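Local coordinates for putative secreted protein (Pseudomonas aeruginosa, PDB 3NPD) that is of unknown function but is probably a secreted, quorum-sensing-regulated virulence factor of a family confined to Pseudomonas, at residues N42-A52 / G86-Y96; R66-C74 / E105-R113. All blocks are in the same frame, centred on the assembly; numbering follows the deposited sequence.

Interaction 1: residues N42-A52 / G86-Y96. With SO4 (sulfate ion), chain B.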
# COMPACT_ATOMS: atom_id res chain seq x y z
N ASN A 42 0.09 12.53 1.75
CA ASN A 42 -0.42 12.16 0.43
C ASN A 42 -0.32 10.64 0.13
O ASN A 42 -0.60 10.24 -0.99
CB ASN A 42 0.24 12.98 -0.70
CG ASN A 42 1.72 12.69 -0.86
OD1 ASN A 42 2.34 12.07 0.01
ND2 ASN A 42 2.30 13.17 -1.93
N GLN A 43 0.05 9.82 1.11
CA GLN A 43 0.20 8.40 0.96
C GLN A 43 -0.99 7.66 1.52
O GLN A 43 -1.34 7.82 2.69
CB GLN A 43 1.44 7.87 1.69
CG GLN A 43 2.71 8.35 1.09
CD GLN A 43 3.95 7.82 1.75
OE1 GLN A 43 4.09 6.62 2.03
NE2 GLN A 43 4.89 8.71 1.97
N LEU A 44 -1.61 6.84 0.67
CA LEU A 44 -2.58 5.82 1.08
C LEU A 44 -1.76 4.54 1.28
O LEU A 44 -1.19 4.02 0.32
CB LEU A 44 -3.64 5.61 -0.01
CG LEU A 44 -4.67 4.51 0.24
CD1 LEU A 44 -5.47 4.79 1.54
CD2 LEU A 44 -5.61 4.32 -0.99
N ILE A 45 -1.74 4.03 2.49
CA ILE A 45 -0.84 2.94 2.87
C ILE A 45 -1.68 1.71 3.13
O ILE A 45 -2.56 1.75 3.99
CB ILE A 45 -0.04 3.28 4.14
CG1 ILE A 45 0.77 4.55 4.02
CG2 ILE A 45 0.88 2.05 4.56
CD1 ILE A 45 1.17 5.18 5.34
N ASN A 46 -1.39 0.61 2.44
CA ASN A 46 -1.98 -0.68 2.69
C ASN A 46 -0.93 -1.39 3.52
O ASN A 46 0.22 -1.58 3.08
CB ASN A 46 -2.25 -1.39 1.34
CG ASN A 46 -3.08 -2.67 1.44
OD1 ASN A 46 -3.19 -3.38 0.43
ND2 ASN A 46 -3.62 -3.00 2.62
N HIS A 47 -1.31 -1.79 4.72
CA HIS A 47 -0.44 -2.53 5.60
C HIS A 47 -0.76 -4.01 5.43
O HIS A 47 -1.92 -4.39 5.49
CB HIS A 47 -0.74 -2.15 7.05
CG HIS A 47 -0.59 -0.67 7.34
ND1 HIS A 47 0.57 -0.10 7.82
CD2 HIS A 47 -1.48 0.34 7.22
CE1 HIS A 47 0.39 1.20 7.97
NE2 HIS A 47 -0.84 1.50 7.61
N LEU A 48 0.28 -4.83 5.26
CA LEU A 48 0.13 -6.26 5.15
C LEU A 48 1.19 -6.95 6.02
O LEU A 48 2.32 -6.42 6.16
CB LEU A 48 0.24 -6.72 3.71
CG LEU A 48 -0.81 -6.14 2.73
CD1 LEU A 48 -0.17 -5.00 1.91
CD2 LEU A 48 -1.42 -7.25 1.85
N SER A 49 0.83 -8.08 6.64
CA SER A 49 1.80 -8.91 7.38
C SER A 49 2.10 -10.12 6.51
O SER A 49 1.23 -10.59 5.77
CB SER A 49 1.32 -9.36 8.77
OG SER A 49 0.20 -10.17 8.71
N VAL A 50 3.31 -10.63 6.65
CA VAL A 50 3.84 -11.73 5.82
C VAL A 50 4.51 -12.70 6.75
O VAL A 50 5.35 -12.31 7.55
CB VAL A 50 4.90 -11.26 4.80
CG1 VAL A 50 5.24 -12.41 3.82
CG2 VAL A 50 4.42 -10.11 4.05
N ARG A 51 4.19 -13.99 6.59
CA ARG A 51 4.90 -15.03 7.33
C ARG A 51 6.35 -15.14 6.89
O ARG A 51 6.73 -14.73 5.79
CB ARG A 51 4.14 -16.34 7.28
CG ARG A 51 2.82 -16.18 8.08
CD ARG A 51 1.94 -17.39 8.07
NE ARG A 51 0.71 -17.13 8.87
CZ ARG A 51 0.54 -17.41 10.17
NH1 ARG A 51 1.52 -17.96 10.89
NH2 ARG A 51 -0.64 -17.14 10.76
N ALA A 52 7.15 -15.67 7.81
CA ALA A 52 8.61 -15.66 7.75
C ALA A 52 9.18 -16.21 6.46
O ALA A 52 10.07 -15.60 5.86
CB ALA A 52 9.18 -16.44 8.96
N GLY A 86 -2.42 13.36 -7.27
CA GLY A 86 -1.20 13.66 -6.54
C GLY A 86 -0.93 12.70 -5.41
O GLY A 86 0.00 12.94 -4.65
N ALA A 87 -1.71 11.62 -5.31
CA ALA A 87 -1.51 10.65 -4.19
C ALA A 87 -0.35 9.68 -4.50
O ALA A 87 0.10 9.56 -5.64
CB ALA A 87 -2.78 9.83 -3.85
N ILE A 88 0.12 9.04 -3.43
CA ILE A 88 1.09 7.96 -3.50
C ILE A 88 0.40 6.75 -2.89
O ILE A 88 -0.28 6.88 -1.84
CB ILE A 88 2.36 8.31 -2.70
CG1 ILE A 88 3.13 9.40 -3.41
CG2 ILE A 88 3.26 7.05 -2.50
CD1 ILE A 88 4.21 10.07 -2.49
N LEU A 89 0.48 5.62 -3.59
CA LEU A 89 0.06 4.32 -3.07
C LEU A 89 1.29 3.68 -2.45
O LEU A 89 2.29 3.48 -3.11
CB LEU A 89 -0.59 3.43 -4.16
CG LEU A 89 -2.10 3.24 -4.03
CD1 LEU A 89 -2.52 2.54 -2.69
CD2 LEU A 89 -2.74 4.63 -4.27
N THR A 90 1.19 3.30 -1.18
CA THR A 90 2.29 2.69 -0.45
C THR A 90 1.87 1.32 0.07
O THR A 90 0.82 1.21 0.70
CB THR A 90 2.69 3.56 0.75
OG1 THR A 90 3.13 4.81 0.23
CG2 THR A 90 3.82 2.88 1.61
N TYR A 91 2.70 0.31 -0.17
CA TYR A 91 2.53 -1.02 0.40
C TYR A 91 3.58 -1.19 1.46
O TYR A 91 4.77 -1.11 1.18
CB TYR A 91 2.70 -2.13 -0.64
CG TYR A 91 1.53 -2.14 -1.51
CD1 TYR A 91 0.38 -2.85 -1.12
CD2 TYR A 91 1.47 -1.33 -2.62
CE1 TYR A 91 -0.78 -2.79 -1.85
CE2 TYR A 91 0.31 -1.27 -3.39
CZ TYR A 91 -0.81 -2.03 -3.00
OH TYR A 91 -1.98 -2.01 -3.73
N SER A 92 3.13 -1.44 2.70
CA SER A 92 4.02 -1.68 3.83
C SER A 92 3.82 -3.09 4.32
O SER A 92 2.79 -3.42 4.93
CB SER A 92 3.79 -0.63 4.94
OG SER A 92 4.52 -0.95 6.10
N PHE A 93 4.80 -3.93 4.03
CA PHE A 93 4.80 -5.34 4.48
C PHE A 93 5.70 -5.48 5.68
O PHE A 93 6.86 -5.00 5.66
CB PHE A 93 5.34 -6.26 3.40
CG PHE A 93 4.49 -6.35 2.17
CD1 PHE A 93 4.66 -5.44 1.11
CD2 PHE A 93 3.54 -7.39 2.02
CE1 PHE A 93 3.87 -5.55 -0.04
CE2 PHE A 93 2.76 -7.47 0.86
CZ PHE A 93 2.93 -6.56 -0.15
N THR A 94 5.20 -6.12 6.72
CA THR A 94 5.97 -6.42 7.93
C THR A 94 5.84 -7.92 8.26
O THR A 94 4.92 -8.57 7.79
CB THR A 94 5.50 -5.52 9.09
OG1 THR A 94 4.14 -5.81 9.38
CG2 THR A 94 5.70 -4.02 8.72
N GLU A 95 6.73 -8.43 9.08
CA GLU A 95 6.69 -9.82 9.51
C GLU A 95 5.49 -10.10 10.41
O GLU A 95 5.19 -9.31 11.30
CB GLU A 95 7.98 -10.16 10.30
CG GLU A 95 9.14 -10.54 9.41
CD GLU A 95 9.15 -12.02 9.12
OE1 GLU A 95 8.07 -12.59 8.82
OE2 GLU A 95 10.26 -12.60 9.18
N TYR A 96 4.84 -11.22 10.20
CA TYR A 96 3.69 -11.60 11.02
C TYR A 96 4.05 -11.71 12.51
O TYR A 96 3.34 -11.17 13.32
CB TYR A 96 3.13 -12.91 10.51
CG TYR A 96 1.98 -13.42 11.31
CD1 TYR A 96 0.79 -12.72 11.37
CD2 TYR A 96 2.07 -14.61 12.04
CE1 TYR A 96 -0.30 -13.16 12.09
CE2 TYR A 96 0.96 -15.10 12.75
CZ TYR A 96 -0.20 -14.35 12.82
OH TYR A 96 -1.24 -14.82 13.57
S SO4 B . 5.68 -17.50 10.68
O1 SO4 B . 5.85 -16.05 10.45
O2 SO4 B . 6.01 -18.38 9.54
O3 SO4 B . 6.55 -17.90 11.79
O4 SO4 B . 4.27 -17.78 11.00
O HOH W 1 0.81 15.33 -3.40
O HOH W 2 -4.12 -2.49 -2.27
O HOH W 3 2.88 -1.66 8.14
O HOH W 4 2.25 -4.28 8.17
O HOH W 5 -1.22 -17.46 13.66
O HOH W 6 11.56 -14.00 7.53

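Interaction 2: residues R66-C74 / E105-R113. With EDO (1,2-ethanediol), chain H.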
# COMPACT_ATOMS: atom_id res chain seq x y z
N ARG A 66 8.28 -5.43 -6.48
CA ARG A 66 7.87 -4.08 -6.83
C ARG A 66 7.17 -4.08 -8.17
O ARG A 66 6.12 -3.45 -8.34
CB ARG A 66 9.06 -3.15 -6.89
CG ARG A 66 8.63 -1.71 -7.25
CD ARG A 66 9.73 -0.67 -7.31
NE ARG A 66 9.18 0.60 -7.78
CZ ARG A 66 8.45 1.45 -7.03
NH1 ARG A 66 8.14 1.19 -5.77
NH2 ARG A 66 7.97 2.57 -7.59
N SER A 67 7.74 -4.84 -9.10
CA SER A 67 7.20 -4.88 -10.46
C SER A 67 5.77 -5.46 -10.47
O SER A 67 4.89 -4.93 -11.14
CB SER A 67 8.14 -5.66 -11.40
OG SER A 67 7.61 -5.71 -12.71
N GLN A 68 5.56 -6.52 -9.70
CA GLN A 68 4.23 -7.14 -9.59
C GLN A 68 3.23 -6.22 -8.90
O GLN A 68 2.07 -6.12 -9.34
CB GLN A 68 4.29 -8.43 -8.83
CG GLN A 68 5.05 -9.49 -9.54
CD GLN A 68 5.15 -10.77 -8.69
OE1 GLN A 68 4.14 -11.38 -8.39
NE2 GLN A 68 6.38 -11.15 -8.31
N LEU A 69 3.65 -5.60 -7.81
CA LEU A 69 2.84 -4.56 -7.14
C LEU A 69 2.48 -3.42 -8.07
O LEU A 69 1.33 -3.04 -8.13
CB LEU A 69 3.49 -4.02 -5.88
CG LEU A 69 3.57 -4.97 -4.69
CD1 LEU A 69 4.46 -4.37 -3.64
CD2 LEU A 69 2.17 -5.30 -4.09
N GLY A 70 3.46 -2.93 -8.80
CA GLY A 70 3.28 -1.83 -9.79
C GLY A 70 2.27 -2.18 -10.85
O GLY A 70 1.40 -1.37 -11.16
N ASP A 71 2.39 -3.39 -11.42
CA ASP A 71 1.46 -3.90 -12.45
C ASP A 71 0.03 -3.82 -11.94
O ASP A 71 -0.87 -3.33 -12.64
CB ASP A 71 1.76 -5.36 -12.86
CG ASP A 71 3.03 -5.54 -13.71
OD1 ASP A 71 3.48 -4.59 -14.39
OD2 ASP A 71 3.55 -6.70 -13.73
N SER A 72 -0.17 -4.27 -10.69
CA SER A 72 -1.47 -4.28 -10.02
C SER A 72 -2.00 -2.85 -9.78
O SER A 72 -3.13 -2.52 -10.18
CB SER A 72 -1.34 -5.06 -8.70
OG SER A 72 -2.57 -5.18 -8.00
N VAL A 73 -1.18 -2.02 -9.13
CA VAL A 73 -1.55 -0.63 -8.81
C VAL A 73 -1.86 0.17 -10.04
O VAL A 73 -2.90 0.83 -10.11
CB VAL A 73 -0.42 0.12 -8.02
CG1 VAL A 73 -0.66 1.64 -7.99
CG2 VAL A 73 -0.28 -0.48 -6.65
N CYS A 74 -0.96 0.10 -11.02
CA CYS A 74 -1.03 0.98 -12.18
C CYS A 74 -2.17 0.69 -13.13
O CYS A 74 -2.45 1.52 -14.00
CB CYS A 74 0.31 1.01 -12.90
SG CYS A 74 1.63 1.69 -11.80
N GLU A 105 6.96 -0.36 -0.58
CA GLU A 105 6.99 -0.00 -2.02
C GLU A 105 5.96 1.11 -2.26
O GLU A 105 4.76 0.95 -1.97
CB GLU A 105 6.66 -1.23 -2.88
CG GLU A 105 7.75 -2.32 -2.83
CD GLU A 105 9.16 -1.84 -3.24
OE1 GLU A 105 9.28 -0.91 -4.05
OE2 GLU A 105 10.18 -2.46 -2.81
N ARG A 106 6.45 2.25 -2.76
CA ARG A 106 5.63 3.41 -3.06
C ARG A 106 5.52 3.64 -4.56
O ARG A 106 6.52 3.51 -5.33
CB ARG A 106 6.23 4.66 -2.46
CG ARG A 106 6.34 4.55 -0.97
CD ARG A 106 6.92 5.81 -0.29
NE ARG A 106 6.88 5.58 1.16
CZ ARG A 106 7.76 4.86 1.87
NH1 ARG A 106 8.79 4.29 1.30
NH2 ARG A 106 7.56 4.66 3.17
N PHE A 107 4.34 4.10 -4.96
CA PHE A 107 4.03 4.36 -6.35
C PHE A 107 3.32 5.68 -6.50
O PHE A 107 2.35 5.93 -5.78
CB PHE A 107 3.13 3.26 -6.94
CG PHE A 107 3.71 1.88 -6.82
CD1 PHE A 107 3.52 1.11 -5.62
CD2 PHE A 107 4.51 1.36 -7.84
CE1 PHE A 107 4.11 -0.16 -5.50
CE2 PHE A 107 5.10 0.06 -7.69
CZ PHE A 107 4.91 -0.68 -6.54
N ASP A 108 3.74 6.50 -7.48
CA ASP A 108 3.03 7.74 -7.85
C ASP A 108 2.69 7.68 -9.33
O ASP A 108 2.95 6.65 -9.99
CB ASP A 108 3.78 9.02 -7.41
CG ASP A 108 5.11 9.27 -8.14
OD1 ASP A 108 5.50 8.54 -9.05
OD2 ASP A 108 5.79 10.25 -7.74
N ALA A 109 2.06 8.73 -9.86
CA ALA A 109 1.75 8.80 -11.28
C ALA A 109 2.97 8.49 -12.16
O ALA A 109 2.85 7.72 -13.11
CB ALA A 109 1.10 10.19 -11.67
N GLY A 110 4.13 9.06 -11.79
CA GLY A 110 5.41 8.82 -12.46
C GLY A 110 5.76 7.34 -12.53
O GLY A 110 6.16 6.83 -13.62
N SER A 111 5.61 6.64 -11.42
CA SER A 111 5.86 5.18 -11.37
C SER A 111 5.05 4.42 -12.43
O SER A 111 5.57 3.53 -13.10
CB SER A 111 5.49 4.59 -9.99
OG SER A 111 6.09 5.30 -8.93
N CYS A 112 3.81 4.82 -12.61
CA CYS A 112 2.92 4.12 -13.52
C CYS A 112 3.26 4.34 -14.99
O CYS A 112 3.09 3.42 -15.82
CB CYS A 112 1.45 4.37 -13.16
SG CYS A 112 1.10 3.63 -11.58
N ARG A 113 3.80 5.51 -15.29
CA ARG A 113 4.29 5.80 -16.65
C ARG A 113 5.52 4.98 -16.96
O ARG A 113 5.61 4.40 -18.03
CB ARG A 113 4.66 7.27 -16.80
CG ARG A 113 3.51 8.20 -16.71
CD ARG A 113 3.93 9.47 -17.37
NE ARG A 113 4.56 10.33 -16.39
CZ ARG A 113 5.86 10.48 -16.19
NH1 ARG A 113 6.80 9.85 -16.91
NH2 ARG A 113 6.19 11.34 -15.23
C1 EDO H . 9.51 3.95 -10.90
O1 EDO H . 8.65 2.99 -10.26
C2 EDO H . 9.97 4.98 -9.90
O2 EDO H . 8.83 5.70 -9.40

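Interaction 1: residues N42-A52 / G86-Y96
Gln43 and Ile88 begin a run of paired residues that ends at Val50 and Glu95, the strands 43-50 and 88-95 lying parallel and their segments joined by nine backbone hydrogen bonds, from Asn42 O to Tyr96 N. Leu44 N gives to Ile88 O at 2.8 Å, and Thr90 N returns a bond to Leu44 O at 2.9 Å. On the face carrying Gln43, Ile45 and His47, beta-branched Thr90 donates OG1 to Gln43 OE1 (2.7 Å), an oxygen that also accepts from Arg106 NE. On the opposite face Leu48 packs CD1 over the Phe93 ring, 4.2 Å from its centroid, while the same methyl meets the edge of the Tyr91 ring. Val50 CG2 touches the Phe93 rim at CD2 (3.5 Å). Asn46 CG stands anti to its backbone N (chi1 -171°), which carries OD1 to Tyr91 CE1 at 3.4 Å; a water joins OD1 to Tyr91 OH, and ND2 is held by Asp34 and Gly36. Beyond the strands, the Arg51 guanidinium makes an off-centre cation-pi contact with Tyr96, and Arg51 NH1 donates to O4 of a sulfate, probably from the crystallisation liquor, at 2.8 Å. Helices 62-74 and 77-83 pack on the Tyr91 face. With its helical connection, the pair forms a beta-alpha-beta crossover within a mixed sheet.

Interaction 2: residues R66-C74 / E105-R113
Phe107 is the bump of this contact, and helix 62-74 offers the hollow. The Phe107 ring lies against Gly70, where the lack of a side chain lets Phe107 CE2 come to 3.4 Å from Gly70 CA. Leu69 CB forms one wall, 3.7 Å from Phe107 CZ, and Val73 CG2 approaches CD1 more loosely from the next turn. The lid is Arg66. With CG anti to the backbone N (chi1 -180°) and the chain extended as far as NE, the side chain runs past Phe107 in the opposite direction and lays its guanidinium flat on one face, the planes only 8° apart and the centres offset at 4.2 Å.

A long, flat, charged group suits this place because its face can stack while its edge bonds. In its own plane NH1 meets Glu105 OE1 at 2.9 Å, a salt bridge, and NH1 and NH2 together grip the single oxygen Arg106 O, NH2 at 2.8 Å. These bonds fix the rotation of the guanidinium over Phe107. Glu105 bends at chi2, bringing its carboxylate across the aliphatic part of Arg66, while Leu69 CD1 packs against its CB. An ethanediol, probably from the crystallisation liquor, bridges Arg66 NH2 and Ser111 OG.

Past the strand, Asp108 and Ser111 form a capping box: Ser111 N gives to Asp108 OD1 and Asp108 N to Ser111 OG. The short helix 109-112 so started turns Cys112 toward Cys74, and their SG atoms join at 2.0 Å with a chi3 of -72°. Leu83 of helix 77-83 touches both Val73 and Cys112. The arrangement is a helix packed on the edge strand of a sheet, with a disulfide fastening helix 109-112 to Cys74 of the longer helix.

Interactions 1 and 2 lie about 13 Å apart between centres and meet along strand 88-95, which belongs to the first and is the sheet neighbour of strand 101-107 in the second. The two strands run antiparallel, with Tyr91 N 2.8 Å from Glu105 O and Leu89 O 2.8 Å from Phe107 N. On the face carrying Tyr91, its CE2 packs 3.4 Å from Val73 CG2, so helix 62-74, which receives Phe107, also packs on Tyr91 of interaction 1. On the other face Thr90 OG1 lies 3.4 Å from Arg106 CG. A bound cyclohexyl-propylsulfonate, probably from the crystallisation liquor, sits about 3 Å from the Tyr91 side chain and about 4 Å from that of Arg66, between nearest atoms; it may mark a pocket.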